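Local coordinates for secreted effector protein sseI (Salmonella enterica subsp. enterica serovar Typhimurium, PDB 4G29), which is a secreted Salmonella virulence effector whose catalytic domain belongs to the cysteine protease superfamily and probably acts as a cysteine-dependent hydrolase, at residues S44-V49 with S142-A147; R62-F67 with D91-V96. All coordinates share one frame; numbering follows the deposited sequence.

Contact 1. Residues S44-V49 with S142-A147; sequences SLMTPV and SIAANA
The carboxamide oxygen OD1 of N140 is hydrogen-bonded to both S142 OG and I143 N, at the start of the helix that presents A144 and A145 to M46. The contact itself is apolar and small, burying 92 Å² in all. M46, built as selenomethionine, points from its helix toward the other. Its chain runs extended to the selenium (chi2 -168°), then bends at chi3 (-81°), which leaves SE and CE each beside a different alanine. SE lies 4.4 Å from A144 CB, and the methyl CE lies 4.3 Å from A145 CB. With alanines facing it, the long side chain spans a wide gap: the nearest CA atoms, of M46 and S142, are 9.4 Å apart. Helix 42-55 fits the central helix of a papain-like fold, with C42, the likely nucleophile, at its beginning. The helix is kinked here: the N atoms of T47 and P48 make no bond to the preceding turn, and the proline N has no hydrogen to give. Regular bonding returns with V49 N to L45 O at 3.0 Å. Against the two helices lies the sheet. M46 also packs on F81 of strand 78-87, while A144 rests on F138 of strand 132-138.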
ATOM      1  N   SER A  44      -3.436   9.243  -6.374  1.00 20.61           N
ATOM      2  CA  SER A  44      -2.739  10.284  -7.167  1.00 20.32           C
ATOM      3  C   SER A  44      -1.203  10.207  -7.022  1.00 19.30           C
ATOM      4  O   SER A  44      -0.490  10.815  -7.801  1.00 21.41           O
ATOM      5  CB  SER A  44      -3.228  11.717  -6.815  1.00 22.24           C
ATOM      6  OG  SER A  44      -2.708  12.177  -5.567  1.00 22.08           O
ATOM      7  N   LEU A  45      -0.720   9.554  -5.953  1.00 18.37           N
ATOM      8  CA  LEU A  45       0.705   9.419  -5.708  1.00 17.17           C
ATOM      9  C   LEU A  45       1.308   8.263  -6.508  1.00 18.00           C
ATOM     10  O   LEU A  45       2.551   8.197  -6.597  1.00 18.21           O
ATOM     11  CB  LEU A  45       1.011   9.268  -4.223  1.00 17.38           C
ATOM     12  CG  LEU A  45       0.893  10.519  -3.386  1.00 21.44           C
ATOM     13  CD1 LEU A  45       0.747  10.197  -1.877  1.00 21.41           C
ATOM     14  CD2 LEU A  45       2.039  11.505  -3.611  1.00 24.38           C
HETATM   15  N   MSE A  46       0.513   7.371  -7.099  1.00 17.08           N
HETATM   16  CA  MSE A  46       1.099   6.212  -7.786  1.00 17.12           C
HETATM   17  C   MSE A  46       2.062   6.626  -8.902  1.00 17.61           C
HETATM   18  O   MSE A  46       3.215   6.172  -8.956  1.00 18.22           O
HETATM   19  CB  MSE A  46       0.032   5.250  -8.337  1.00 17.55           C
HETATM   20  CG  MSE A  46      -0.610   4.406  -7.214  1.00 19.01           C
HETATM   21 SE   MSE A  46      -1.679   2.921  -7.996  1.00 24.12          SE
HETATM   22  CE  MSE A  46      -3.252   4.052  -8.354  1.00 18.44           C
ATOM     23  N   THR A  47       1.580   7.473  -9.814  1.00 18.45           N
ATOM     24  CA  THR A  47       2.364   7.847 -10.981  1.00 19.08           C
ATOM     25  C   THR A  47       3.631   8.589 -10.554  1.00 18.44           C
ATOM     26  O   THR A  47       4.758   8.225 -10.980  1.00 18.94           O
ATOM     27  CB  THR A  47       1.508   8.575 -11.995  1.00 20.22           C
ATOM     28  OG1 THR A  47       0.577   7.630 -12.541  1.00 22.23           O
ATOM     29  CG2 THR A  47       2.360   9.229 -13.088  1.00 22.03           C
ATOM     30  N   PRO A  48       3.500   9.623  -9.680  1.00 20.25           N
ATOM     31  CA  PRO A  48       4.707  10.320  -9.319  1.00 20.72           C
ATOM     32  C   PRO A  48       5.757   9.475  -8.604  1.00 20.27           C
ATOM     33  O   PRO A  48       6.956   9.559  -8.900  1.00 20.01           O
ATOM     34  CB  PRO A  48       4.227  11.435  -8.396  1.00 22.37           C
ATOM     35  CG  PRO A  48       2.750  11.464  -8.501  1.00 21.47           C
ATOM     36  CD  PRO A  48       2.268  10.350  -9.304  1.00 18.95           C
ATOM     37  N   VAL A  49       5.310   8.633  -7.687  1.00 19.58           N
ATOM     38  CA  VAL A  49       6.206   7.700  -7.000  1.00 17.92           C
ATOM     39  C   VAL A  49       6.848   6.712  -7.960  1.00 19.14           C
ATOM     40  O   VAL A  49       8.089   6.444  -7.827  1.00 19.30           O
ATOM     41  CB  VAL A  49       5.510   7.002  -5.796  1.00 18.45           C
ATOM     42  CG1 VAL A  49       6.348   5.835  -5.211  1.00 19.85           C
ATOM     43  CG2 VAL A  49       5.221   8.039  -4.729  1.00 19.82           C
ATOM     44  N   SER A 142      -3.897   2.606 -13.615  1.00 24.47           N
ATOM     45  CA  SER A 142      -5.336   2.757 -13.781  1.00 25.08           C
ATOM     46  C   SER A 142      -6.060   1.387 -13.642  1.00 24.42           C
ATOM     47  O   SER A 142      -7.173   1.322 -13.139  1.00 23.86           O
ATOM     48  CB  SER A 142      -5.675   3.461 -15.093  1.00 28.37           C
ATOM     49  OG  SER A 142      -5.412   2.626 -16.172  1.00 34.59           O
ATOM     50  N   ILE A 143      -5.420   0.327 -14.100  1.00 23.83           N
ATOM     51  CA  ILE A 143      -5.934  -1.039 -13.837  1.00 24.58           C
ATOM     52  C   ILE A 143      -6.044  -1.342 -12.343  1.00 23.04           C
ATOM     53  O   ILE A 143      -7.076  -1.850 -11.872  1.00 20.99           O
ATOM     54  CB  ILE A 143      -5.084  -2.073 -14.574  1.00 25.73           C
ATOM     55  CG1 ILE A 143      -5.142  -1.784 -16.064  1.00 30.52           C
ATOM     56  CG2 ILE A 143      -5.531  -3.474 -14.253  1.00 28.08           C
ATOM     57  CD1 ILE A 143      -6.502  -1.884 -16.724  1.00 32.90           C
ATOM     58  N   ALA A 144      -4.995  -0.983 -11.603  1.00 20.38           N
ATOM     59  CA  ALA A 144      -4.942  -1.147 -10.157  1.00 18.44           C
ATOM     60  C   ALA A 144      -6.131  -0.378  -9.536  1.00 18.99           C
ATOM     61  O   ALA A 144      -6.877  -0.922  -8.735  1.00 18.91           O
ATOM     62  CB  ALA A 144      -3.578  -0.672  -9.603  1.00 18.64           C
ATOM     63  N   ALA A 145      -6.306   0.878  -9.943  1.00 19.35           N
ATOM     64  CA  ALA A 145      -7.316   1.736  -9.354  1.00 19.47           C
ATOM     65  C   ALA A 145      -8.727   1.173  -9.606  1.00 21.25           C
ATOM     66  O   ALA A 145      -9.615   1.233  -8.740  1.00 19.92           O
ATOM     67  CB  ALA A 145      -7.159   3.152  -9.941  1.00 19.82           C
ATOM     68  N   ASN A 146      -8.930   0.649 -10.815  1.00 22.21           N
ATOM     69  CA  ASN A 146     -10.222   0.090 -11.188  1.00 23.96           C
ATOM     70  C   ASN A 146     -10.558  -1.200 -10.454  1.00 22.78           C
ATOM     71  O   ASN A 146     -11.700  -1.379 -10.031  1.00 25.26           O
ATOM     72  CB  ASN A 146     -10.318  -0.132 -12.696  1.00 25.60           C
ATOM     73  CG  ASN A 146     -11.641  -0.831 -13.089  1.00 31.45           C
ATOM     74  OD1 ASN A 146     -11.671  -2.058 -13.348  1.00 37.54           O
ATOM     75  ND2 ASN A 146     -12.740  -0.081 -13.035  1.00 32.42           N
ATOM     76  N   ALA A 147      -9.545  -2.052 -10.257  1.00 21.99           N
ATOM     77  CA  ALA A 147      -9.716  -3.345  -9.637  1.00 21.79           C
ATOM     78  C   ALA A 147      -9.971  -3.211  -8.133  1.00 19.61           C
ATOM     79  O   ALA A 147     -10.639  -4.034  -7.530  1.00 22.69           O
ATOM     80  CB  ALA A 147      -8.439  -4.231  -9.874  1.00 20.26           C
TER

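Contact 2. Residues R62-F67 with D91-V96; sequences RYRGIF and DYVFDV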
ATOM      1  N   ARG A  62       5.529  -2.144 -10.211  1.00 19.30           N
ATOM      2  CA  ARG A  62       4.164  -2.594 -10.148  1.00 18.93           C
ATOM      3  C   ARG A  62       3.394  -1.660  -9.221  1.00 17.75           C
ATOM      4  O   ARG A  62       3.999  -1.058  -8.314  1.00 19.37           O
ATOM      5  CB  ARG A  62       4.093  -4.013  -9.602  1.00 19.67           C
ATOM      6  CG  ARG A  62       4.546  -5.087 -10.546  1.00 22.06           C
ATOM      7  CD  ARG A  62       5.355  -6.119  -9.791  1.00 23.53           C
ATOM      8  NE  ARG A  62       6.681  -5.613  -9.443  1.00 22.01           N
ATOM      9  CZ  ARG A  62       7.498  -6.122  -8.523  1.00 20.05           C
ATOM     10  NH1 ARG A  62       7.157  -7.198  -7.784  1.00 23.98           N
ATOM     11  NH2 ARG A  62       8.689  -5.579  -8.345  1.00 22.10           N
ATOM     12  N   TYR A  63       2.066  -1.677  -9.407  1.00 18.91           N
ATOM     13  CA  TYR A  63       1.126  -0.874  -8.680  1.00 18.26           C
ATOM     14  C   TYR A  63       0.314  -1.826  -7.827  1.00 17.94           C
ATOM     15  O   TYR A  63      -0.335  -2.695  -8.347  1.00 18.25           O
ATOM     16  CB  TYR A  63       0.279  -0.081  -9.644  1.00 19.37           C
ATOM     17  CG  TYR A  63       1.116   0.851 -10.492  1.00 19.47           C
ATOM     18  CD1 TYR A  63       1.611   2.056  -9.972  1.00 21.58           C
ATOM     19  CD2 TYR A  63       1.499   0.490 -11.779  1.00 23.70           C
ATOM     20  CE1 TYR A  63       2.374   2.909 -10.740  1.00 22.99           C
ATOM     21  CE2 TYR A  63       2.346   1.312 -12.528  1.00 29.02           C
ATOM     22  CZ  TYR A  63       2.745   2.509 -12.030  1.00 26.26           C
ATOM     23  OH  TYR A  63       3.563   3.264 -12.847  1.00 30.99           O
ATOM     24  N   ARG A  64       0.406  -1.620  -6.516  1.00 17.64           N
ATOM     25  CA  ARG A  64      -0.197  -2.482  -5.552  1.00 17.22           C
ATOM     26  C   ARG A  64      -1.535  -1.935  -5.086  1.00 17.18           C
ATOM     27  O   ARG A  64      -1.579  -0.911  -4.394  1.00 18.18           O
ATOM     28  CB  ARG A  64       0.766  -2.715  -4.356  1.00 16.64           C
ATOM     29  CG  ARG A  64       0.233  -3.744  -3.336  1.00 17.96           C
ATOM     30  CD  ARG A  64       1.351  -4.271  -2.427  1.00 17.02           C
ATOM     31  NE  ARG A  64       2.291  -5.096  -3.187  1.00 17.73           N
ATOM     32  CZ  ARG A  64       3.270  -5.832  -2.668  1.00 19.31           C
ATOM     33  NH1 ARG A  64       3.521  -5.768  -1.379  1.00 21.64           N
ATOM     34  NH2 ARG A  64       4.037  -6.606  -3.431  1.00 21.90           N
ATOM     35  N   GLY A  65      -2.621  -2.621  -5.446  1.00 16.05           N
ATOM     36  CA  GLY A  65      -3.976  -2.291  -5.009  1.00 16.17           C
ATOM     37  C   GLY A  65      -4.323  -3.124  -3.795  1.00 14.41           C
ATOM     38  O   GLY A  65      -4.049  -4.346  -3.787  1.00 15.45           O
ATOM     39  N   ILE A  66      -4.818  -2.484  -2.759  1.00 15.24           N
ATOM     40  CA  ILE A  66      -5.062  -3.100  -1.475  1.00 14.78           C
ATOM     41  C   ILE A  66      -6.508  -2.863  -0.977  1.00 17.08           C
ATOM     42  O   ILE A  66      -7.093  -1.744  -1.153  1.00 15.81           O
ATOM     43  CB  ILE A  66      -4.060  -2.506  -0.403  1.00 14.69           C
ATOM     44  CG1 ILE A  66      -2.622  -2.625  -0.887  1.00 17.06           C
ATOM     45  CG2 ILE A  66      -4.265  -3.046   1.074  1.00 15.31           C
ATOM     46  CD1 ILE A  66      -1.750  -1.471  -0.418  1.00 14.46           C
ATOM     47  N   PHE A  67      -7.112  -3.908  -0.388  1.00 16.96           N
ATOM     48  CA  PHE A  67      -8.319  -3.701   0.397  1.00 18.50           C
ATOM     49  C   PHE A  67      -8.077  -4.040   1.874  1.00 18.23           C
ATOM     50  O   PHE A  67      -7.323  -4.981   2.201  1.00 19.53           O
ATOM     51  CB  PHE A  67      -9.493  -4.540  -0.070  1.00 17.96           C
ATOM     52  CG  PHE A  67     -10.200  -4.033  -1.326  1.00 17.67           C
ATOM     53  CD1 PHE A  67     -10.426  -2.639  -1.570  1.00 19.73           C
ATOM     54  CD2 PHE A  67     -10.764  -4.946  -2.228  1.00 19.97           C
ATOM     55  CE1 PHE A  67     -11.109  -2.211  -2.701  1.00 16.95           C
ATOM     56  CE2 PHE A  67     -11.423  -4.488  -3.409  1.00 20.29           C
ATOM     57  CZ  PHE A  67     -11.618  -3.115  -3.587  1.00 17.51           C
ATOM     58  N   ASP A  91      12.575  -6.829  -3.939  1.00 26.84           N
ATOM     59  CA  ASP A  91      11.447  -5.886  -4.051  1.00 23.94           C
ATOM     60  C   ASP A  91      11.401  -4.925  -2.867  1.00 22.78           C
ATOM     61  O   ASP A  91      11.600  -5.321  -1.723  1.00 24.89           O
ATOM     62  CB  ASP A  91      10.142  -6.655  -4.134  1.00 24.77           C
ATOM     63  CG  ASP A  91       9.848  -7.208  -5.554  1.00 27.47           C
ATOM     64  OD1 ASP A  91      10.578  -6.866  -6.508  1.00 28.85           O
ATOM     65  OD2 ASP A  91       8.857  -7.991  -5.711  1.00 30.21           O
ATOM     66  N   TYR A  92      11.133  -3.651  -3.173  1.00 20.60           N
ATOM     67  CA  TYR A  92      10.834  -2.612  -2.185  1.00 19.65           C
ATOM     68  C   TYR A  92       9.458  -1.977  -2.467  1.00 19.12           C
ATOM     69  O   TYR A  92       9.039  -1.862  -3.614  1.00 19.20           O
ATOM     70  CB  TYR A  92      11.962  -1.559  -2.236  1.00 21.07           C
ATOM     71  CG  TYR A  92      13.272  -2.177  -1.838  1.00 20.88           C
ATOM     72  CD1 TYR A  92      13.650  -2.268  -0.500  1.00 24.96           C
ATOM     73  CD2 TYR A  92      14.070  -2.789  -2.788  1.00 26.89           C
ATOM     74  CE1 TYR A  92      14.852  -2.853  -0.147  1.00 26.46           C
ATOM     75  CE2 TYR A  92      15.235  -3.384  -2.447  1.00 26.12           C
ATOM     76  CZ  TYR A  92      15.624  -3.420  -1.114  1.00 27.55           C
ATOM     77  OH  TYR A  92      16.817  -4.021  -0.735  1.00 34.25           O
ATOM     78  N   VAL A  93       8.786  -1.596  -1.402  1.00 19.48           N
ATOM     79  CA  VAL A  93       7.486  -0.970  -1.469  1.00 18.96           C
ATOM     80  C   VAL A  93       7.652   0.452  -0.961  1.00 17.76           C
ATOM     81  O   VAL A  93       8.108   0.667   0.151  1.00 20.45           O
ATOM     82  CB  VAL A  93       6.444  -1.701  -0.652  1.00 18.25           C
ATOM     83  CG1 VAL A  93       5.064  -1.074  -0.863  1.00 19.05           C
ATOM     84  CG2 VAL A  93       6.402  -3.201  -1.057  1.00 19.17           C
ATOM     85  N   PHE A  94       7.319   1.406  -1.822  1.00 18.34           N
ATOM     86  CA  PHE A  94       7.147   2.805  -1.452  1.00 18.06           C
ATOM     87  C   PHE A  94       5.662   3.011  -1.154  1.00 17.92           C
ATOM     88  O   PHE A  94       4.779   2.879  -2.045  1.00 17.57           O
ATOM     89  CB  PHE A  94       7.615   3.709  -2.586  1.00 17.68           C
ATOM     90  CG  PHE A  94       9.109   3.891  -2.693  1.00 20.86           C
ATOM     91  CD1 PHE A  94       9.959   2.831  -2.989  1.00 23.31           C
ATOM     92  CD2 PHE A  94       9.647   5.186  -2.667  1.00 25.27           C
ATOM     93  CE1 PHE A  94      11.358   3.033  -3.144  1.00 28.03           C
ATOM     94  CE2 PHE A  94      10.966   5.400  -2.848  1.00 23.82           C
ATOM     95  CZ  PHE A  94      11.859   4.318  -3.057  1.00 28.55           C
ATOM     96  N   ASP A  95       5.371   3.327   0.098  1.00 17.89           N
ATOM     97  CA  ASP A  95       4.007   3.534   0.543  1.00 17.62           C
ATOM     98  C   ASP A  95       3.986   4.788   1.395  1.00 17.16           C
ATOM     99  O   ASP A  95       3.849   4.735   2.623  1.00 17.64           O
ATOM    100  CB  ASP A  95       3.544   2.286   1.319  1.00 18.42           C
ATOM    101  CG  ASP A  95       2.076   2.331   1.757  1.00 19.90           C
ATOM    102  OD1 ASP A  95       1.383   3.315   1.472  1.00 18.29           O
ATOM    103  OD2 ASP A  95       1.647   1.333   2.404  1.00 18.64           O
ATOM    104  N   VAL A  96       4.163   5.910   0.712  1.00 17.98           N
ATOM    105  CA  VAL A  96       4.356   7.197   1.352  1.00 18.27           C
ATOM    106  C   VAL A  96       3.063   7.853   1.894  1.00 20.01           C
ATOM    107  O   VAL A  96       3.138   8.915   2.484  1.00 21.19           O
ATOM    108  CB  VAL A  96       5.179   8.186   0.491  1.00 20.24           C
ATOM    109  CG1 VAL A  96       6.529   7.557   0.010  1.00 21.49           C
ATOM    110  CG2 VAL A  96       4.412   8.669  -0.731  1.00 18.27           C
TER
HETATM  111  O   HOH W   1       6.451  -8.215  -3.661  1.00 25.05           O
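R62 meets D91 end-on, with two nitrogens for two oxygens. NH1 of R62 bonds to OD2 of D91 at 2.8 Å, and NH2 of R62 bonds to OD1 of D91 at 2.9 Å. Both bonds are nearly straight. The carboxylate sits at the edge of the guanidinium, close to its plane. The two planes are nonetheless turned 54° apart, so the oxygens are met from above the carboxylate plane. The R62 chain bends at chi2 and chi3 to bring its nitrogens to D91. Its NE is held by N60 O, which helps fix the rotation of the group.

R64, two residues on, reaches out on the same face of the sheet, with CG anti to the backbone N (chi1 -175°). It crosses V93 at about a right angle, and its NH1 lies 3.9 Å from V93 CG2. Its NE forms a salt bridge with D137, and Y135 adds a cation-pi contact. A water in the guanidinium plane of R64 accepts from NH2 at 2.9 Å and donates to D91 OD2 at 3.2 Å. D91 is thus tied to both arginines, directly to R62 and through water to R64. W120 of helix 117-126 packs on both R64 and V93.

These side chains reach across strand 78-87, which lies between the two segments in the antiparallel sheet. D95 OD1, at the end of strand 90-95, is hydrogen-bonded to H80 NE2. With C42, this pair is consistent with the Cys-His-Asp triad of a papain-like fold.

Contact 1 joins two helices, and contact 2 joins two strands of the sheet they pack on. Their centres are about 10 Å apart, and their residues touch. V49 CG1 packs 3.6 Å from F94 CB, which seats helix 42-55 on strand 90-95. A144 CB lies 3.9 Å from Y63 CB, so helix 141-147 rests on strand 61-69. The ring of Y63 also reaches helix 42-55, with CE1 3.8 Å from M46 O. The probable catalytic triad draws on both layers. C42 comes from the helix that carries M46, while H80 and D95 come from the sheet. The side chain of M46 lies near these residues without touching them.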